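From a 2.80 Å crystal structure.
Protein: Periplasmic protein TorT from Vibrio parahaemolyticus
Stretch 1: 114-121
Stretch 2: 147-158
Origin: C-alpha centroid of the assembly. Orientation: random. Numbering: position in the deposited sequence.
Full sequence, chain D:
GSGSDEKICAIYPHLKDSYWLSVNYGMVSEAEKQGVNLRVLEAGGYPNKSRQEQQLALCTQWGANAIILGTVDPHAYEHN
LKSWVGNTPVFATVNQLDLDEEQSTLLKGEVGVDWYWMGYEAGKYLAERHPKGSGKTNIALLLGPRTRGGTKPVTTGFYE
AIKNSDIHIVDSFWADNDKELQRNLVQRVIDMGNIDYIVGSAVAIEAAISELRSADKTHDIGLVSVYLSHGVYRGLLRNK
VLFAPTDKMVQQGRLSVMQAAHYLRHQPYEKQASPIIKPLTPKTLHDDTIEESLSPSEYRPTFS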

# COMPACT_ATOMS: atom_id res chain seq x y z
N ASP D 114 9.48 4.80 38.04
CA ASP D 114 8.07 5.02 38.36
C ASP D 114 7.67 6.31 37.65
O ASP D 114 8.18 7.39 37.98
CB ASP D 114 7.88 5.17 39.87
CG ASP D 114 6.43 5.44 40.27
OD1 ASP D 114 5.56 5.49 39.38
OD2 ASP D 114 6.17 5.61 41.48
N TRP D 115 6.75 6.22 36.69
CA TRP D 115 6.34 7.40 35.95
C TRP D 115 5.56 8.43 36.74
O TRP D 115 5.43 9.58 36.30
CB TRP D 115 5.59 6.96 34.69
CG TRP D 115 6.54 6.40 33.70
CD1 TRP D 115 7.20 5.21 33.80
CD2 TRP D 115 7.09 7.07 32.57
NE1 TRP D 115 8.14 5.11 32.81
CE2 TRP D 115 8.09 6.23 32.03
CE3 TRP D 115 6.84 8.30 31.95
CZ2 TRP D 115 8.84 6.58 30.91
CZ3 TRP D 115 7.58 8.65 30.84
CH2 TRP D 115 8.58 7.79 30.33
N TYR D 116 5.06 8.03 37.91
CA TYR D 116 4.32 8.92 38.79
C TYR D 116 5.12 10.21 38.98
O TYR D 116 4.57 11.30 38.96
CB TYR D 116 4.13 8.26 40.16
CG TYR D 116 3.49 9.13 41.22
CD1 TYR D 116 2.12 9.07 41.46
CD2 TYR D 116 4.26 10.01 41.99
CE1 TYR D 116 1.53 9.86 42.44
CE2 TYR D 116 3.68 10.81 42.98
CZ TYR D 116 2.31 10.72 43.19
OH TYR D 116 1.71 11.47 44.17
N TRP D 117 6.43 10.04 39.15
CA TRP D 117 7.33 11.17 39.36
C TRP D 117 7.72 11.88 38.07
O TRP D 117 8.56 12.78 38.08
CB TRP D 117 8.58 10.70 40.13
CG TRP D 117 8.24 10.14 41.48
CD1 TRP D 117 8.02 8.82 41.79
CD2 TRP D 117 7.91 10.89 42.65
NE1 TRP D 117 7.57 8.71 43.09
CE2 TRP D 117 7.48 9.96 43.63
CE3 TRP D 117 7.92 12.25 42.96
CZ2 TRP D 117 7.08 10.36 44.91
CZ3 TRP D 117 7.51 12.65 44.22
CH2 TRP D 117 7.09 11.71 45.18
N MET D 118 7.11 11.47 36.96
CA MET D 118 7.37 12.12 35.68
C MET D 118 6.21 13.11 35.52
O MET D 118 6.39 14.26 35.11
CB MET D 118 7.37 11.09 34.56
CG MET D 118 8.51 10.10 34.62
SD MET D 118 10.06 10.78 34.00
CE MET D 118 9.63 11.18 32.30
N GLY D 119 5.01 12.65 35.87
CA GLY D 119 3.84 13.50 35.80
C GLY D 119 3.96 14.53 36.90
O GLY D 119 3.59 15.70 36.73
N TYR D 120 4.49 14.10 38.05
CA TYR D 120 4.67 15.01 39.17
C TYR D 120 5.66 16.09 38.77
O TYR D 120 5.39 17.28 38.90
CB TYR D 120 5.21 14.26 40.39
CG TYR D 120 5.09 15.05 41.67
CD1 TYR D 120 3.94 14.97 42.46
CD2 TYR D 120 6.11 15.93 42.08
CE1 TYR D 120 3.80 15.74 43.61
CE2 TYR D 120 5.97 16.70 43.23
CZ TYR D 120 4.82 16.60 43.99
OH TYR D 120 4.68 17.37 45.12
N GLU D 121 6.82 15.67 38.27
CA GLU D 121 7.81 16.63 37.85
C GLU D 121 7.25 17.65 36.87
O GLU D 121 7.69 18.79 36.84
CB GLU D 121 9.01 15.92 37.22
CG GLU D 121 10.24 15.85 38.11
CD GLU D 121 10.80 17.22 38.46
OE1 GLU D 121 11.09 18.01 37.54
OE2 GLU D 121 10.94 17.51 39.67
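Stretch 2 147-158: TRGGTKPVTTGF

Stretch 2 begins as an irregular loop from Thr147 and then turns into a helix that runs through Phe158 and beyond. This helix packs on the helix of stretch 1, which includes residues 116-121. The two run in broadly the same direction, with a crossing angle of -39° and axes only 6.4 Å apart at closest approach.

Two glycines allow this closeness. The CA atoms of Gly119 and Phe158 are 3.9 Å apart, and those of Tyr116 and Gly157 are 4.2 Å apart. A CB on Gly119 would clash with Val154 O and Phe158 N. A CB on Gly157 would clash with Tyr116 O.

No hydrogen bond joins the stretches. Instead, backbone carbonyls meet CA-H groups, in both directions. From stretch 1, Tyr116 O lies 3.2 Å from Gly157 CA, and Gly119 O lies 3.1 Å from Phe158 CA. From stretch 2, Pro153 O lies 3.5 Å from Tyr116 CA, and Gly157 O lies 3.4 Å from Tyr120 CA.

The ring of Tyr116 adds to the contact. Chi1 is t, and Gly157 CA sits over one face, 3.6 Å from the centroid of the Tyr116 ring, a CH-pi contact. Thr156 CG2 lies at the ring edge, 3.7 Å from Tyr116 CE1.

Apolar packing is found at Trp115, whose CB points toward stretch 2 and lies 3.7 Å from Val154 CG2. The loop of stretch 2 reaches the same residue. The side chain of Arg148 bends at chi2 (-91°), and its NH2 lies 3.9 Å from Trp115 CZ2. The cation-pi geometry is long, so any attraction is weak.

Each stretch also has a side-chain hydrogen bond of its own. Asp114 OD1 caps the first helix by accepting from Tyr116 N at 3.0 Å. In the second, Thr156 OG1 makes a weak hydrogen bond to Lys152 O at 3.3 Å.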

# COMPACT_ATOMS: atom_id res chain seq x y z
N THR D 147 -3.66 2.97 28.77
CA THR D 147 -2.99 1.89 29.51
C THR D 147 -1.52 2.14 29.89
O THR D 147 -1.27 2.78 30.92
CB THR D 147 -3.08 0.56 28.72
OG1 THR D 147 -4.45 0.26 28.40
CG2 THR D 147 -2.54 -0.61 29.56
N ARG D 148 -0.55 1.67 29.10
CA ARG D 148 0.89 1.81 29.39
C ARG D 148 1.37 3.12 30.02
O ARG D 148 1.67 4.07 29.30
CB ARG D 148 1.71 1.54 28.12
CG ARG D 148 3.24 1.48 28.31
CD ARG D 148 3.93 2.84 28.14
NE ARG D 148 5.35 2.83 28.54
CZ ARG D 148 6.21 3.81 28.28
NH1 ARG D 148 5.82 4.90 27.62
NH2 ARG D 148 7.47 3.71 28.68
N GLY D 149 1.42 3.13 31.35
CA GLY D 149 1.88 4.31 32.11
C GLY D 149 1.63 5.66 31.45
O GLY D 149 2.42 6.60 31.58
N GLY D 150 0.50 5.73 30.77
CA GLY D 150 0.15 6.94 30.06
C GLY D 150 -1.09 7.57 30.65
O GLY D 150 -1.51 8.64 30.22
N THR D 151 -1.67 6.88 31.63
CA THR D 151 -2.86 7.37 32.31
C THR D 151 -2.61 7.43 33.83
O THR D 151 -1.62 8.01 34.28
CB THR D 151 -4.11 6.48 32.03
OG1 THR D 151 -4.25 6.29 30.62
CG2 THR D 151 -5.39 7.15 32.55
N LYS D 152 -3.50 6.82 34.60
CA LYS D 152 -3.44 6.81 36.06
C LYS D 152 -2.05 6.83 36.68
O LYS D 152 -1.83 7.44 37.73
CB LYS D 152 -4.31 5.65 36.56
CG LYS D 152 -5.66 5.70 35.84
CD LYS D 152 -6.80 5.01 36.53
CE LYS D 152 -8.09 5.31 35.77
NZ LYS D 152 -9.29 4.65 36.35
N PRO D 153 -1.07 6.16 36.06
CA PRO D 153 0.25 6.21 36.68
C PRO D 153 0.76 7.66 36.65
O PRO D 153 1.02 8.27 37.69
CB PRO D 153 1.09 5.30 35.80
CG PRO D 153 0.08 4.26 35.36
CD PRO D 153 -1.13 5.10 35.03
N VAL D 154 0.87 8.21 35.44
CA VAL D 154 1.32 9.59 35.23
C VAL D 154 0.28 10.61 35.66
O VAL D 154 0.61 11.67 36.19
CB VAL D 154 1.65 9.84 33.74
CG1 VAL D 154 1.77 11.33 33.47
CG2 VAL D 154 2.94 9.16 33.39
N THR D 155 -0.99 10.30 35.42
CA THR D 155 -2.08 11.19 35.79
C THR D 155 -1.99 11.54 37.28
O THR D 155 -1.68 12.67 37.63
CB THR D 155 -3.46 10.54 35.50
OG1 THR D 155 -3.61 10.34 34.09
CG2 THR D 155 -4.60 11.43 36.00
N THR D 156 -2.24 10.56 38.14
CA THR D 156 -2.18 10.81 39.58
C THR D 156 -0.89 11.53 39.95
O THR D 156 -0.88 12.38 40.83
CB THR D 156 -2.30 9.49 40.38
OG1 THR D 156 -3.59 8.91 40.15
CG2 THR D 156 -2.14 9.76 41.88
N GLY D 157 0.19 11.19 39.26
CA GLY D 157 1.46 11.85 39.50
C GLY D 157 1.28 13.32 39.17
O GLY D 157 1.49 14.18 40.02
N PHE D 158 0.88 13.61 37.93
CA PHE D 158 0.65 14.99 37.49
C PHE D 158 -0.39 15.65 38.37
O PHE D 158 -0.21 16.78 38.82
CB PHE D 158 0.14 15.02 36.05
CG PHE D 158 -0.22 16.40 35.57
CD1 PHE D 158 0.75 17.26 35.05
CD2 PHE D 158 -1.53 16.87 35.69
CE1 PHE D 158 0.42 18.55 34.65
CE2 PHE D 158 -1.87 18.16 35.30
CZ PHE D 158 -0.89 19.00 34.78